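Local coordinates for protein 5,10-methylenetetrahydromethanopterin reductase (Methanopyrus kandleri, PDB 1EZW) that catalyses the reversible, coenzyme F420-dependent reduction of methylene-tetrahydromethanopterin to methyl-tetrahydromethanopterin, a step in methanogenesis from carbon dioxide, at residues Ile23-Ala26 and Glu27-Phe31; Thr82-Trp85 and Ile86-Gly89; Leu289-Glu292 and Asp293-Glu296; Ile311-Leu314 and Leu315-Gly318. All coordinates share one frame; numbering follows the deposited sequence.

How the interactions relate
All four contacts are local, between neighbouring turns of a helix or at its end, and within one chain none touches another. Interactions 1 and 2 are buried, lie at the C-terminal ends of helices 16-28 and 73-86, and both reach the second subunit, where Lys24 of one chain meets Trp85 of the other; their centres are about 18 Å apart within one chain. Interactions 3 and 4 are only partly buried and meet no other chain. Interaction 3 starts helix 292-298, with a carboxylate as cap, whereas the other three finish helices with glycines of positive phi. Salt bridges within the contact differ too: Lys24-Asp28 sits at a subunit interface, Glu313-Lys316 on an exposed flank.

Interaction 1: Ile23-Ala26 and Glu27-Phe31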
ATOM      1  N   ILE A  23      -4.913   1.182 -13.500  1.00 13.87           N
ATOM      2  CA  ILE A  23      -6.186   0.657 -12.979  1.00 14.17           C
ATOM      3  C   ILE A  23      -6.870   1.714 -12.099  1.00 15.51           C
ATOM      4  O   ILE A  23      -8.102   1.868 -12.154  1.00 16.23           O
ATOM      5  CB  ILE A  23      -5.953  -0.651 -12.211  1.00 14.45           C
ATOM      6  CG1 ILE A  23      -5.528  -1.739 -13.215  1.00 15.63           C
ATOM      7  CG2 ILE A  23      -7.259  -1.102 -11.507  1.00 13.27           C
ATOM      8  CD1 ILE A  23      -5.154  -3.115 -12.576  1.00 17.68           C
ATOM      9  N   LYS A  24      -6.091   2.457 -11.297  1.00 13.72           N
ATOM     10  CA  LYS A  24      -6.696   3.543 -10.519  1.00 14.24           C
ATOM     11  C   LYS A  24      -7.295   4.608 -11.477  1.00 15.61           C
ATOM     12  O   LYS A  24      -8.399   5.086 -11.224  1.00 15.65           O
ATOM     13  CB  LYS A  24      -5.638   4.169  -9.576  1.00 14.85           C
ATOM     14  CG  LYS A  24      -6.087   5.442  -8.823  1.00 15.89           C
ATOM     15  CD  LYS A  24      -7.277   5.134  -7.923  1.00 16.00           C
ATOM     16  CE  LYS A  24      -7.447   6.182  -6.782  1.00 21.68           C
ATOM     17  NZ  LYS A  24      -7.880   7.487  -7.237  1.00 19.50           N
ATOM     18  N   VAL A  25      -6.595   4.967 -12.554  1.00 14.70           N
ATOM     19  CA  VAL A  25      -7.141   5.937 -13.519  1.00 16.48           C
ATOM     20  C   VAL A  25      -8.443   5.403 -14.095  1.00 15.68           C
ATOM     21  O   VAL A  25      -9.448   6.137 -14.134  1.00 16.11           O
ATOM     22  CB  VAL A  25      -6.148   6.304 -14.613  1.00 16.84           C
ATOM     23  CG1 VAL A  25      -6.796   7.320 -15.614  1.00 16.68           C
ATOM     24  CG2 VAL A  25      -4.908   6.976 -13.942  1.00 18.85           C
ATOM     25  N   ALA A  26      -8.463   4.127 -14.440  1.00 14.58           N
ATOM     26  CA  ALA A  26      -9.732   3.527 -14.939  1.00 15.09           C
ATOM     27  C   ALA A  26     -10.850   3.621 -13.897  1.00 15.13           C
ATOM     28  O   ALA A  26     -12.008   4.015 -14.210  1.00 14.48           O
ATOM     29  CB  ALA A  26      -9.511   2.059 -15.355  1.00 16.11           C
ATOM     30  N   GLU A  27     -10.566   3.268 -12.641  1.00 14.01           N
ATOM     31  CA  GLU A  27     -11.580   3.380 -11.595  1.00 13.95           C
ATOM     32  C   GLU A  27     -12.085   4.827 -11.498  1.00 15.39           C
ATOM     33  O   GLU A  27     -13.290   5.071 -11.391  1.00 15.65           O
ATOM     34  CB  GLU A  27     -10.997   3.011 -10.229  1.00 15.28           C
ATOM     35  CG  GLU A  27     -11.975   3.188  -9.080  1.00 15.30           C
ATOM     36  CD  GLU A  27     -11.348   2.728  -7.767  1.00 17.18           C
ATOM     37  OE1 GLU A  27     -11.048   3.576  -6.898  1.00 18.87           O
ATOM     38  OE2 GLU A  27     -11.137   1.508  -7.662  1.00 16.36           O
ATOM     39  N   ASP A  28     -11.158   5.785 -11.507  1.00 13.37           N
ATOM     40  CA  ASP A  28     -11.529   7.188 -11.355  1.00 14.96           C
ATOM     41  C   ASP A  28     -12.417   7.649 -12.515  1.00 15.77           C
ATOM     42  O   ASP A  28     -13.226   8.589 -12.350  1.00 17.28           O
ATOM     43  CB  ASP A  28     -10.288   8.091 -11.343  1.00 15.68           C
ATOM     44  CG  ASP A  28      -9.474   7.983 -10.060  1.00 20.14           C
ATOM     45  OD1 ASP A  28      -9.901   7.371  -9.073  1.00 17.80           O
ATOM     46  OD2 ASP A  28      -8.370   8.544 -10.071  1.00 19.33           O
ATOM     47  N   ASN A  29     -12.291   6.960 -13.627  1.00 16.13           N
ATOM     48  CA  ASN A  29     -13.057   7.273 -14.835  1.00 17.54           C
ATOM     49  C   ASN A  29     -14.309   6.445 -15.075  1.00 19.96           C
ATOM     50  O   ASN A  29     -14.887   6.492 -16.179  1.00 21.22           O
ATOM     51  CB  ASN A  29     -12.126   7.228 -16.033  1.00 18.87           C
ATOM     52  CG  ASN A  29     -11.308   8.509 -16.132  1.00 21.59           C
ATOM     53  OD1 ASN A  29     -11.744   9.479 -16.764  1.00 20.64           O
ATOM     54  ND2 ASN A  29     -10.142   8.563 -15.438  1.00 17.49           N
ATOM     55  N   GLY A  30     -14.718   5.703 -14.067  1.00 18.46           N
ATOM     56  CA  GLY A  30     -15.961   4.954 -14.206  1.00 19.22           C
ATOM     57  C   GLY A  30     -15.906   3.529 -14.672  1.00 18.76           C
ATOM     58  O   GLY A  30     -16.965   2.917 -14.872  1.00 19.71           O
ATOM     59  N   PHE A  31     -14.703   2.995 -14.885  1.00 14.92           N
ATOM     60  CA  PHE A  31     -14.613   1.569 -15.251  1.00 15.50           C
ATOM     61  C   PHE A  31     -14.962   0.742 -14.002  1.00 16.76           C
ATOM     62  O   PHE A  31     -14.568   1.087 -12.879  1.00 17.02           O
ATOM     63  CB  PHE A  31     -13.187   1.190 -15.716  1.00 15.03           C
ATOM     64  CG  PHE A  31     -12.836   1.703 -17.077  1.00 14.98           C
ATOM     65  CD1 PHE A  31     -12.668   3.088 -17.319  1.00 15.76           C
ATOM     66  CD2 PHE A  31     -12.633   0.794 -18.122  1.00 14.83           C
ATOM     67  CE1 PHE A  31     -12.286   3.517 -18.613  1.00 17.50           C
ATOM     68  CE2 PHE A  31     -12.259   1.224 -19.407  1.00 16.44           C
ATOM     69  CZ  PHE A  31     -12.082   2.581 -19.643  1.00 17.58           C
TER
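Lys24 and Asp28, one helical turn apart, form a salt bridge: NZ lies 2.7 Å from Asp28 OD1, which accepts through its syn lone pair, with a weak bond to OD2. The lysine chain leaves with CG anti to the backbone N (chi1 173°) and bends at chi2 and chi4, which brings its amine round to the carboxylate oxygens. The same amine bonds Trp85 O of the second subunit and makes a cation-pi contact with that tryptophan.

Among the amide bonds, Asn29 ND2 donates to Val25 O at 2.8 Å; the acceptor lies in the plane of the asparagine amide, but the donor stands above the carbonyl plane. Phe31 N reaches back to Ala26 O at 3.0 Å, and Gly30 N bonds Glu27 O at 3.1 Å.

The apolar part is small: Ala26 CB meets Phe31 CG at 3.8 Å, while Ala26 O sits at the ring edge. Helix 332-342 and strand 5-10 also pack against Phe31. Glu27 turns to backbone amides of Ser57, Lys58 and Ile59.

With Gly30 at positive phi as C-prime residue, this is a Schellman motif, closing helix 16-28 of a beta-alpha-beta unit in the TIM barrel.

Interaction 2: Thr82-Trp85 and Ile86-Gly89; sequences TLDW and ISGG
The indole of Trp85 has Ile86 CG1 at its edge, in the ring plane, with CE3 of the tryptophan 3.9 Å from that carbon. The ring also meets Tyr43 of the fourth subunit, the planes inclined at about 60°. The carboxylate of Asp84, the other flat group, lies against Gly89, its OD2 3.2 Å from the glycine CA. Its CG is anti to the backbone N (chi1 -164°), which sets the group beside Gly89; OD2 accepts from the amide of Ala91 just beyond, and OD1 from those of Ile166 and Gln167 in a loop distant in sequence.

Thr82 and Ile86 run alongside each other one turn apart, pointing the same way, with CG2 of the threonine 3.8 Å from CD1 of the isoleucine. Ser87 has OG between its own backbone N and carbonyl carbon (chi1 68°), folded back on the last turn: OG is 2.9 Å from Leu83 O and 3.2 Å from Asp84 O, and its single proton could serve either.

Two backbone bonds finish the helix, Gly89 N to Asp84 O at 2.8 Å and Gly88 N to Trp85 O at 3.1 Å. Gly88 and Gly89 both have positive phi, and a side chain on Gly89 would press on the preceding carbonyl oxygen. The arrangement is a Schellman motif ending helix 73-86 ahead of barrel strand 93-95, set where subunits of the tetramer meet.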
ATOM      1  N   THR A  82      -7.882 -14.652  -1.252  1.00 13.95           N
ATOM      2  CA  THR A  82      -6.910 -13.698  -0.667  1.00 13.64           C
ATOM      3  C   THR A  82      -7.093 -12.325  -1.312  1.00 14.59           C
ATOM      4  O   THR A  82      -7.157 -11.326  -0.610  1.00 15.37           O
ATOM      5  CB  THR A  82      -5.478 -14.232  -0.848  1.00 15.41           C
ATOM      6  OG1 THR A  82      -5.395 -15.521  -0.215  1.00 13.28           O
ATOM      7  CG2 THR A  82      -4.420 -13.291  -0.166  1.00 13.69           C
ATOM      8  N   LEU A  83      -7.131 -12.304  -2.648  1.00 14.95           N
ATOM      9  CA  LEU A  83      -7.366 -11.055  -3.377  1.00 14.06           C
ATOM     10  C   LEU A  83      -8.696 -10.472  -2.920  1.00 14.82           C
ATOM     11  O   LEU A  83      -8.797  -9.261  -2.720  1.00 14.24           O
ATOM     12  CB  LEU A  83      -7.450 -11.306  -4.867  1.00 14.28           C
ATOM     13  CG  LEU A  83      -7.707 -10.073  -5.747  1.00 17.05           C
ATOM     14  CD1 LEU A  83      -6.635  -8.984  -5.515  1.00 17.84           C
ATOM     15  CD2 LEU A  83      -7.640 -10.509  -7.208  1.00 18.35           C
ATOM     16  N   ASP A  84      -9.737 -11.300  -2.761  1.00 13.85           N
ATOM     17  CA  ASP A  84     -11.032 -10.753  -2.321  1.00 14.34           C
ATOM     18  C   ASP A  84     -10.948 -10.107  -0.931  1.00 15.17           C
ATOM     19  O   ASP A  84     -11.490  -9.020  -0.682  1.00 15.12           O
ATOM     20  CB  ASP A  84     -12.088 -11.865  -2.252  1.00 14.18           C
ATOM     21  CG  ASP A  84     -13.484 -11.309  -2.196  1.00 16.91           C
ATOM     22  OD1 ASP A  84     -14.233 -11.665  -1.265  1.00 16.57           O
ATOM     23  OD2 ASP A  84     -13.799 -10.489  -3.106  1.00 15.07           O
ATOM     24  N   TRP A  85     -10.279 -10.783  -0.004  1.00 14.10           N
ATOM     25  CA  TRP A  85     -10.176 -10.255   1.341  1.00 13.84           C
ATOM     26  C   TRP A  85      -9.374  -8.934   1.344  1.00 13.44           C
ATOM     27  O   TRP A  85      -9.803  -7.913   1.917  1.00 14.16           O
ATOM     28  CB  TRP A  85      -9.499 -11.300   2.252  1.00 13.90           C
ATOM     29  CG  TRP A  85      -9.597 -10.916   3.701  1.00 13.59           C
ATOM     30  CD1 TRP A  85     -10.548 -11.348   4.617  1.00 15.07           C
ATOM     31  CD2 TRP A  85      -8.740 -10.010   4.399  1.00 14.55           C
ATOM     32  NE1 TRP A  85     -10.316 -10.747   5.845  1.00 15.82           N
ATOM     33  CE2 TRP A  85      -9.220  -9.926   5.736  1.00 14.28           C
ATOM     34  CE3 TRP A  85      -7.618  -9.246   4.032  1.00 14.39           C
ATOM     35  CZ2 TRP A  85      -8.605  -9.110   6.705  1.00 15.44           C
ATOM     36  CZ3 TRP A  85      -7.018  -8.427   4.989  1.00 14.49           C
ATOM     37  CH2 TRP A  85      -7.508  -8.364   6.311  1.00 15.37           C
ATOM     38  N   ILE A  86      -8.192  -8.947   0.739  1.00 12.39           N
ATOM     39  CA  ILE A  86      -7.385  -7.738   0.712  1.00 12.02           C
ATOM     40  C   ILE A  86      -8.065  -6.545   0.032  1.00 12.97           C
ATOM     41  O   ILE A  86      -7.913  -5.411   0.477  1.00 14.67           O
ATOM     42  CB  ILE A  86      -6.027  -8.034   0.035  1.00 13.25           C
ATOM     43  CG1 ILE A  86      -5.243  -8.998   0.956  1.00 14.69           C
ATOM     44  CG2 ILE A  86      -5.207  -6.735  -0.093  1.00 13.88           C
ATOM     45  CD1 ILE A  86      -3.944  -9.529   0.348  1.00 14.87           C
ATOM     46  N   SER A  87      -8.859  -6.819  -1.021  1.00 12.53           N
ATOM     47  CA  SER A  87      -9.544  -5.758  -1.764  1.00 13.18           C
ATOM     48  C   SER A  87     -10.868  -5.340  -1.120  1.00 13.78           C
ATOM     49  O   SER A  87     -11.526  -4.454  -1.660  1.00 14.61           O
ATOM     50  CB  SER A  87      -9.819  -6.184  -3.209  1.00 13.58           C
ATOM     51  OG  SER A  87     -10.802  -7.229  -3.224  1.00 13.67           O
ATOM     52  N   GLY A  88     -11.254  -5.932   0.003  1.00 14.43           N
ATOM     53  CA  GLY A  88     -12.529  -5.517   0.626  1.00 16.49           C
ATOM     54  C   GLY A  88     -13.755  -6.025  -0.147  1.00 17.21           C
ATOM     55  O   GLY A  88     -14.817  -5.374  -0.171  1.00 17.12           O
ATOM     56  N   GLY A  89     -13.588  -7.175  -0.792  1.00 16.11           N
ATOM     57  CA  GLY A  89     -14.688  -7.842  -1.491  1.00 15.63           C
ATOM     58  C   GLY A  89     -14.911  -7.431  -2.921  1.00 15.36           C
ATOM     59  O   GLY A  89     -16.095  -7.328  -3.363  1.00 18.63           O
TER

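Interaction 3: Leu289-Glu292 and Asp293-Glu296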
ATOM      1  N   LEU A 289       0.512  -4.107 -44.056  1.00 48.75           N
ATOM      2  CA  LEU A 289      -0.528  -4.926 -44.680  1.00 48.20           C
ATOM      3  C   LEU A 289      -1.925  -4.812 -44.046  1.00 47.26           C
ATOM      4  O   LEU A 289      -2.930  -5.106 -44.700  1.00 46.60           O
ATOM      5  CB  LEU A 289      -0.098  -6.395 -44.687  1.00 49.22           C
ATOM      6  CG  LEU A 289       1.152  -6.679 -45.524  1.00 50.56           C
ATOM      7  CD1 LEU A 289       1.470  -8.170 -45.506  1.00 50.93           C
ATOM      8  CD2 LEU A 289       0.912  -6.203 -46.945  1.00 50.67           C
ATOM      9  N   VAL A 290      -2.000  -4.400 -42.778  1.00 45.55           N
ATOM     10  CA  VAL A 290      -3.302  -4.275 -42.114  1.00 43.15           C
ATOM     11  C   VAL A 290      -4.177  -3.243 -42.818  1.00 42.87           C
ATOM     12  O   VAL A 290      -3.823  -2.060 -42.887  1.00 43.70           O
ATOM     13  CB  VAL A 290      -3.148  -3.869 -40.619  1.00 42.88           C
ATOM     14  CG1 VAL A 290      -4.527  -3.638 -39.991  1.00 40.24           C
ATOM     15  CG2 VAL A 290      -2.405  -4.955 -39.865  1.00 40.58           C
ATOM     16  N   ASP A 291      -5.330  -3.673 -43.329  1.00 42.08           N
ATOM     17  CA  ASP A 291      -6.205  -2.737 -44.034  1.00 41.50           C
ATOM     18  C   ASP A 291      -7.440  -2.325 -43.245  1.00 40.92           C
ATOM     19  O   ASP A 291      -7.619  -2.720 -42.091  1.00 39.95           O
ATOM     20  CB  ASP A 291      -6.607  -3.315 -45.393  1.00 42.64           C
ATOM     21  CG  ASP A 291      -7.426  -4.587 -45.271  1.00 44.73           C
ATOM     22  OD1 ASP A 291      -7.378  -5.395 -46.220  1.00 46.57           O
ATOM     23  OD2 ASP A 291      -8.138  -4.777 -44.259  1.00 44.46           O
ATOM     24  N   GLU A 292      -8.298  -1.523 -43.864  1.00 39.88           N
ATOM     25  CA  GLU A 292      -9.465  -1.055 -43.154  1.00 39.45           C
ATOM     26  C   GLU A 292     -10.444  -2.126 -42.738  1.00 38.89           C
ATOM     27  O   GLU A 292     -11.082  -2.000 -41.689  1.00 37.08           O
ATOM     28  CB  GLU A 292     -10.173   0.021 -43.957  1.00 42.38           C
ATOM     29  CG  GLU A 292      -9.278   1.207 -44.174  1.00 46.92           C
ATOM     30  CD  GLU A 292     -10.039   2.448 -44.542  1.00 49.15           C
ATOM     31  OE1 GLU A 292      -9.389   3.496 -44.743  1.00 50.70           O
ATOM     32  OE2 GLU A 292     -11.287   2.378 -44.621  1.00 51.52           O
ATOM     33  N   ASP A 293     -10.577  -3.180 -43.537  1.00 37.44           N
ATOM     34  CA  ASP A 293     -11.526  -4.219 -43.175  1.00 37.48           C
ATOM     35  C   ASP A 293     -11.060  -5.011 -41.964  1.00 35.75           C
ATOM     36  O   ASP A 293     -11.877  -5.417 -41.140  1.00 34.42           O
ATOM     37  CB  ASP A 293     -11.801  -5.152 -44.349  1.00 38.71           C
ATOM     38  CG  ASP A 293     -12.408  -4.419 -45.536  1.00 40.67           C
ATOM     39  OD1 ASP A 293     -13.249  -3.500 -45.341  1.00 40.67           O
ATOM     40  OD2 ASP A 293     -12.060  -4.773 -46.674  1.00 42.26           O
ATOM     41  N   MET A 294      -9.753  -5.224 -41.853  1.00 34.36           N
ATOM     42  CA  MET A 294      -9.208  -5.951 -40.701  1.00 34.49           C
ATOM     43  C   MET A 294      -9.381  -5.103 -39.433  1.00 32.86           C
ATOM     44  O   MET A 294      -9.717  -5.630 -38.364  1.00 32.95           O
ATOM     45  CB  MET A 294      -7.727  -6.235 -40.892  1.00 35.16           C
ATOM     46  CG  MET A 294      -7.415  -7.084 -42.086  1.00 37.16           C
ATOM     47  SD  MET A 294      -5.649  -7.092 -42.341  1.00 37.65           S
ATOM     48  CE  MET A 294      -5.576  -7.952 -43.994  1.00 37.57           C
ATOM     49  N   ILE A 295      -9.139  -3.802 -39.552  1.00 31.98           N
ATOM     50  CA  ILE A 295      -9.290  -2.904 -38.416  1.00 31.55           C
ATOM     51  C   ILE A 295     -10.752  -2.862 -37.979  1.00 30.61           C
ATOM     52  O   ILE A 295     -11.054  -2.871 -36.785  1.00 30.49           O
ATOM     53  CB  ILE A 295      -8.747  -1.507 -38.774  1.00 31.33           C
ATOM     54  CG1 ILE A 295      -7.218  -1.614 -38.913  1.00 31.73           C
ATOM     55  CG2 ILE A 295      -9.191  -0.462 -37.742  1.00 31.98           C
ATOM     56  CD1 ILE A 295      -6.549  -0.358 -39.422  1.00 33.66           C
ATOM     57  N   GLU A 296     -11.680  -2.834 -38.936  0.70 29.66           N
ATOM     58  CA  GLU A 296     -13.107  -2.808 -38.606  0.70 28.99           C
ATOM     59  C   GLU A 296     -13.539  -4.149 -38.002  0.70 27.93           C
ATOM     60  O   GLU A 296     -14.394  -4.219 -37.120  0.70 27.14           O
ATOM     61  CB  GLU A 296     -13.913  -2.526 -39.888  0.70 29.40           C
ATOM     62  CG  GLU A 296     -15.425  -2.362 -39.753  0.70 29.60           C
ATOM     63  CD  GLU A 296     -16.152  -3.628 -39.358  0.70 30.23           C
ATOM     64  OE1 GLU A 296     -15.706  -4.742 -39.720  0.70 30.57           O
ATOM     65  OE2 GLU A 296     -17.199  -3.499 -38.697  0.70 30.34           O
TER
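Asp291 and Met294 cross at about a right angle at the start of helix 292-298. The aspartate holds its CG between the backbone N and the carbonyl carbon (chi1 64°), so that the carboxylate swings over the first turn and OD2 accepts from Met294 N at 2.9 Å, met nearly along its C-O axis. Asp293 N is also close to OD2, at 3.0 Å. The other oxygen, OD1, forms a salt bridge with Lys270. Capping by a negative group at the positive end of the helix dipole is probably favourable, and the lysine is likely to add to this by stabilising the charged form.

Met294 lays its extended side chain back along the residues before the helix. CG passes 3.3 Å from OD2 of Asp291, and SD is 3.6 Å from Asp291 N, a weak hydrogen bond in which the sulfur accepts. Beyond the contact, this buried methionine packs on Val253, Ile266 and Ile274.

Glu292, the first helical residue, has its side chain on the exposed flank and contributes mainly backbone: its O accepts from Glu296 N at 2.9 Å. On the inner flank, Val290 CG1 meets Ile295 CG1 at 3.5 Å, the two side chains crossing roughly perpendicularly against helix 238-254.

With Asp291 replaced by an alanine, Met294 N is likely to lose its cap and Lys270 its carboxylate mate. Asp291 is thus the N-cap residue, and with Met294 it makes a capping box that opens helix 292-298.

Interaction 4: Ile311-Leu314 and Leu315-Gly318; sequences IEEL and LKAG
Ile311 and Leu315 make the close-packed side of this turn, lying alongside each other and pointing the same way, with CG2 of the isoleucine 3.9 Å from CG of the leucine. The leucine CG also sits 3.2 Å from Ile311 O, the carbonyl that accepts from Leu315 N at 2.9 Å. Phe347 touches both side chains, while Leu314, on a neighbouring face, packs on Pro200 and Phe203 of helix 200-216. Trimming Leu315 to an alanine is likely to open a gap beside Ile311 CG2 and take from Phe347 part of its apolar contact.

The opposite character belongs to Glu313 and Lys316, both exposed. Their salt bridge brings Lys316 NZ to 2.5 Å from Glu313 OE2, approached from above the carboxylate plane, 64° out of it. Glu313 bends at chi2 (-55°) and Lys316 at chi4, which lets the two chains cross on the helix surface; the amine also comes within 2.9 Å of Glu312 O.

At the end of the turn Ala317 N bonds Glu313 O at 3.2 Å, and Gly318 N bonds Leu315 O at 3.0 Å. Gly318, at positive phi, thus ends helix 304-316 in a Schellman motif, where the chain turns in to the last barrel strand, 321-324.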
ATOM      1  N   ILE A 311     -19.684   0.884 -30.110  1.00 22.76           N
ATOM      2  CA  ILE A 311     -20.197   0.228 -28.907  1.00 21.80           C
ATOM      3  C   ILE A 311     -21.722   0.072 -28.994  1.00 24.78           C
ATOM      4  O   ILE A 311     -22.266  -0.952 -28.594  1.00 23.17           O
ATOM      5  CB  ILE A 311     -19.791   1.013 -27.653  1.00 21.62           C
ATOM      6  CG1 ILE A 311     -18.270   0.925 -27.504  1.00 22.08           C
ATOM      7  CG2 ILE A 311     -20.517   0.456 -26.425  1.00 20.87           C
ATOM      8  CD1 ILE A 311     -17.709   1.863 -26.427  1.00 21.85           C
ATOM      9  N   GLU A 312     -22.430   1.076 -29.509  1.00 24.97           N
ATOM     10  CA  GLU A 312     -23.873   0.910 -29.628  1.00 26.26           C
ATOM     11  C   GLU A 312     -24.216  -0.375 -30.408  1.00 25.27           C
ATOM     12  O   GLU A 312     -25.118  -1.115 -30.007  1.00 25.72           O
ATOM     13  CB  GLU A 312     -24.505   2.133 -30.330  1.00 28.51           C
ATOM     14  CG  GLU A 312     -24.302   3.431 -29.574  1.00 34.46           C
ATOM     15  CD  GLU A 312     -24.860   4.638 -30.304  1.00 38.68           C
ATOM     16  OE1 GLU A 312     -24.879   4.605 -31.557  1.00 40.94           O
ATOM     17  OE2 GLU A 312     -25.249   5.618 -29.619  1.00 41.47           O
ATOM     18  N   GLU A 313     -23.494  -0.651 -31.492  1.00 24.76           N
ATOM     19  CA  GLU A 313     -23.771  -1.846 -32.287  1.00 25.64           C
ATOM     20  C   GLU A 313     -23.406  -3.132 -31.531  1.00 26.15           C
ATOM     21  O   GLU A 313     -24.066  -4.148 -31.675  1.00 24.67           O
ATOM     22  CB  GLU A 313     -23.031  -1.801 -33.620  1.00 27.01           C
ATOM     23  CG  GLU A 313     -23.481  -0.647 -34.510  1.00 29.32           C
ATOM     24  CD  GLU A 313     -24.980  -0.664 -34.742  1.00 32.07           C
ATOM     25  OE1 GLU A 313     -25.480  -1.690 -35.248  1.00 32.26           O
ATOM     26  OE2 GLU A 313     -25.644   0.338 -34.399  1.00 34.26           O
ATOM     27  N   LEU A 314     -22.335  -3.091 -30.735  1.00 24.84           N
ATOM     28  CA  LEU A 314     -21.987  -4.268 -29.941  1.00 23.74           C
ATOM     29  C   LEU A 314     -23.071  -4.549 -28.918  1.00 23.39           C
ATOM     30  O   LEU A 314     -23.474  -5.706 -28.741  1.00 24.51           O
ATOM     31  CB  LEU A 314     -20.645  -4.049 -29.223  1.00 24.58           C
ATOM     32  CG  LEU A 314     -19.460  -4.170 -30.164  1.00 23.88           C
ATOM     33  CD1 LEU A 314     -18.207  -3.701 -29.398  1.00 27.80           C
ATOM     34  CD2 LEU A 314     -19.285  -5.584 -30.650  1.00 26.99           C
ATOM     35  N   LEU A 315     -23.568  -3.501 -28.261  1.00 23.81           N
ATOM     36  CA  LEU A 315     -24.610  -3.679 -27.259  1.00 24.69           C
ATOM     37  C   LEU A 315     -25.855  -4.286 -27.926  1.00 26.40           C
ATOM     38  O   LEU A 315     -26.520  -5.118 -27.336  1.00 25.27           O
ATOM     39  CB  LEU A 315     -24.979  -2.358 -26.600  1.00 27.11           C
ATOM     40  CG  LEU A 315     -23.853  -1.559 -25.913  1.00 27.32           C
ATOM     41  CD1 LEU A 315     -24.488  -0.430 -25.125  1.00 29.58           C
ATOM     42  CD2 LEU A 315     -23.045  -2.437 -24.993  1.00 28.16           C
ATOM     43  N   LYS A 316     -26.167  -3.860 -29.150  1.00 27.36           N
ATOM     44  CA  LYS A 316     -27.332  -4.428 -29.849  1.00 29.44           C
ATOM     45  C   LYS A 316     -27.149  -5.913 -30.115  1.00 30.39           C
ATOM     46  O   LYS A 316     -28.144  -6.659 -30.207  1.00 30.47           O
ATOM     47  CB  LYS A 316     -27.569  -3.725 -31.182  1.00 30.83           C
ATOM     48  CG  LYS A 316     -27.935  -2.272 -31.044  1.00 35.48           C
ATOM     49  CD  LYS A 316     -28.197  -1.671 -32.435  1.00 39.19           C
ATOM     50  CE  LYS A 316     -28.111  -0.159 -32.402  1.00 41.95           C
ATOM     51  NZ  LYS A 316     -26.687   0.239 -32.090  1.00 45.53           N
ATOM     52  N   ALA A 317     -25.889  -6.333 -30.277  1.00 27.39           N
ATOM     53  CA  ALA A 317     -25.538  -7.735 -30.527  1.00 26.19           C
ATOM     54  C   ALA A 317     -25.449  -8.573 -29.233  1.00 25.83           C
ATOM     55  O   ALA A 317     -25.110  -9.754 -29.293  1.00 25.99           O
ATOM     56  CB  ALA A 317     -24.230  -7.826 -31.312  1.00 24.75           C
ATOM     57  N   GLY A 318     -25.738  -7.961 -28.086  1.00 24.47           N
ATOM     58  CA  GLY A 318     -25.769  -8.698 -26.832  1.00 23.11           C
ATOM     59  C   GLY A 318     -24.628  -8.478 -25.858  1.00 24.08           C
ATOM     60  O   GLY A 318     -24.639  -9.066 -24.769  1.00 23.36           O
TER